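Local structure of MS5a (Brassica napus, 6L77) at residues A[138-141]-A[142-145]. The protein is of unknown biochemical function but is related to meiosis; this piece of it has cystatin-like folds and appears to enhance papain. Numbering follows the deposited sequence.
Sequences WIRL and YMEI
Four successive i-to-i+4 bonds, from the amides of Y142, M143, E144 and I145 to the carbonyl oxygens of W138, I139, R140 and L141, make 138-145 regular alpha-helix; E144 N to R140 O is the shortest at 2.8 Å. One turn apart, W138 and Y142 form an oblique aromatic pair: W138 CE3 sits over one face of the phenol, displaced toward its rim and 3.5 Å from Y142 CE2, and the six-membered rings are inclined at 55°. The indole reaches this place because its CG lies between the backbone N and the carbonyl carbon (chi1 65°). Both polar ends are satisfied outside the turn: W138 NE1 bonds to L180 O, while Y142 OH meets H23 NE2 and R210 NE, and R210 also makes a cation-pi contact with the indole. On the more exposed flank R140 and E144 run side by side in the same direction. R140 CG and CD pass alongside E144 OE2, the chain bends away at chi3, and NH1 then returns to the same oxygen. E144 OE2 lies in the guanidinium plane at its edge, 3.4 Å from R140 NH1, in a weak but nearly straight salt-bridge bond (170°); the two planar groups are turned well out of parallel. R140 CG also packs 3.7 Å from the selenomethionine CE of M143. L141 CD1 and I145 CD1 meet at 3.8 Å, and both side chains touch V20 of helix 12-29. I139 and M143 instead pack on strands 186-195 and 161-170. The 138-145 part is thus buried on all but its R140/E144 side, and helix 138-150 is packed between the antiparallel sheet and helix 12-29, consistent with the helix-on-sheet packing of cystatin-like folds.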
loop_
_atom_site.group_PDB
_atom_site.type_symbol
_atom_site.label_atom_id
_atom_site.label_comp_id
_atom_site.label_asym_id
_atom_site.label_seq_id
_atom_site.Cartn_x
_atom_site.Cartn_y
_atom_site.Cartn_z
ATOM N N TRP A 138 -1.717 -6.617 2.898
ATOM C CA TRP A 138 -1.436 -5.426 2.101
ATOM C C TRP A 138 -2.607 -4.452 2.112
ATOM O O TRP A 138 -2.409 -3.257 1.889
ATOM C CB TRP A 138 -1.065 -5.805 0.663
ATOM C CG TRP A 138 -2.146 -6.470 -0.160
ATOM C CD1 TRP A 138 -2.293 -7.813 -0.401
ATOM C CD2 TRP A 138 -3.206 -5.819 -0.879
ATOM N NE1 TRP A 138 -3.376 -8.029 -1.224
ATOM C CE2 TRP A 138 -3.954 -6.822 -1.527
ATOM C CE3 TRP A 138 -3.584 -4.479 -1.044
ATOM C CZ2 TRP A 138 -5.074 -6.529 -2.321
ATOM C CZ3 TRP A 138 -4.692 -4.192 -1.818
ATOM C CH2 TRP A 138 -5.423 -5.213 -2.457
ATOM N N ILE A 139 -3.824 -4.930 2.366
ATOM C CA ILE A 139 -4.954 -4.020 2.496
ATOM C C ILE A 139 -4.748 -3.110 3.700
ATOM O O ILE A 139 -4.859 -1.884 3.597
ATOM C CB ILE A 139 -6.263 -4.823 2.586
ATOM C CG1 ILE A 139 -6.507 -5.538 1.250
ATOM C CG2 ILE A 139 -7.449 -3.934 2.967
ATOM C CD1 ILE A 139 -7.682 -6.521 1.299
ATOM N N ARG A 140 -4.391 -3.695 4.850
ATOM C CA ARG A 140 -4.079 -2.881 6.022
ATOM C C ARG A 140 -2.905 -1.948 5.753
ATOM O O ARG A 140 -2.916 -0.788 6.183
ATOM C CB ARG A 140 -3.773 -3.763 7.236
ATOM C CG ARG A 140 -3.192 -2.959 8.421
ATOM C CD ARG A 140 -3.152 -3.764 9.704
ATOM N NE ARG A 140 -2.551 -5.080 9.520
ATOM C CZ ARG A 140 -1.245 -5.321 9.568
ATOM N NH1 ARG A 140 -0.394 -4.327 9.790
ATOM N NH2 ARG A 140 -0.789 -6.557 9.388
ATOM N N LEU A 141 -1.878 -2.439 5.048
ATOM C CA LEU A 141 -0.753 -1.584 4.679
ATOM C C LEU A 141 -1.212 -0.341 3.919
ATOM O O LEU A 141 -0.778 0.781 4.222
ATOM C CB LEU A 141 0.247 -2.383 3.838
ATOM C CG LEU A 141 1.442 -1.576 3.302
ATOM C CD1 LEU A 141 2.237 -0.965 4.448
ATOM C CD2 LEU A 141 2.332 -2.470 2.473
ATOM N N TYR A 142 -2.073 -0.516 2.906
ATOM C CA TYR A 142 -2.472 0.648 2.115
ATOM C C TYR A 142 -3.293 1.611 2.960
ATOM O O TYR A 142 -3.147 2.835 2.833
ATOM C CB TYR A 142 -3.253 0.237 0.863
ATOM C CG TYR A 142 -2.489 -0.547 -0.206
ATOM C CD1 TYR A 142 -1.213 -1.068 0.033
ATOM C CD2 TYR A 142 -3.061 -0.765 -1.459
ATOM C CE1 TYR A 142 -0.531 -1.791 -0.963
ATOM C CE2 TYR A 142 -2.396 -1.485 -2.447
ATOM C CZ TYR A 142 -1.137 -1.999 -2.192
ATOM O OH TYR A 142 -0.493 -2.715 -3.170
HETATM N N MSE A 143 -4.132 1.083 3.851
HETATM C CA MSE A 143 -4.839 1.937 4.819
HETATM C C MSE A 143 -3.867 2.724 5.709
HETATM O O MSE A 143 -4.031 3.926 5.933
HETATM C CB MSE A 143 -5.767 1.099 5.707
HETATM C CG MSE A 143 -6.380 1.893 6.869
HETATM SE SE MSE A 143 -7.368 0.744 8.129
HETATM C CE MSE A 143 -5.891 -0.395 8.734
ATOM N N GLU A 144 -2.849 2.031 6.222
ATOM C CA GLU A 144 -1.899 2.687 7.117
ATOM C C GLU A 144 -1.142 3.803 6.409
ATOM O O GLU A 144 -0.932 4.881 6.981
ATOM C CB GLU A 144 -0.938 1.652 7.699
ATOM C CG GLU A 144 -1.632 0.761 8.714
ATOM C CD GLU A 144 -0.735 -0.320 9.282
ATOM O OE1 GLU A 144 0.400 -0.493 8.781
ATOM O OE2 GLU A 144 -1.177 -0.999 10.233
ATOM N N ILE A 145 -0.728 3.574 5.163
ATOM C CA ILE A 145 -0.038 4.625 4.421
ATOM C C ILE A 145 -0.980 5.791 4.144
ATOM O O ILE A 145 -0.580 6.958 4.218
ATOM C CB ILE A 145 0.563 4.055 3.123
ATOM C CG1 ILE A 145 1.586 2.968 3.464
ATOM C CG2 ILE A 145 1.230 5.163 2.317
ATOM C CD1 ILE A 145 2.092 2.203 2.270
#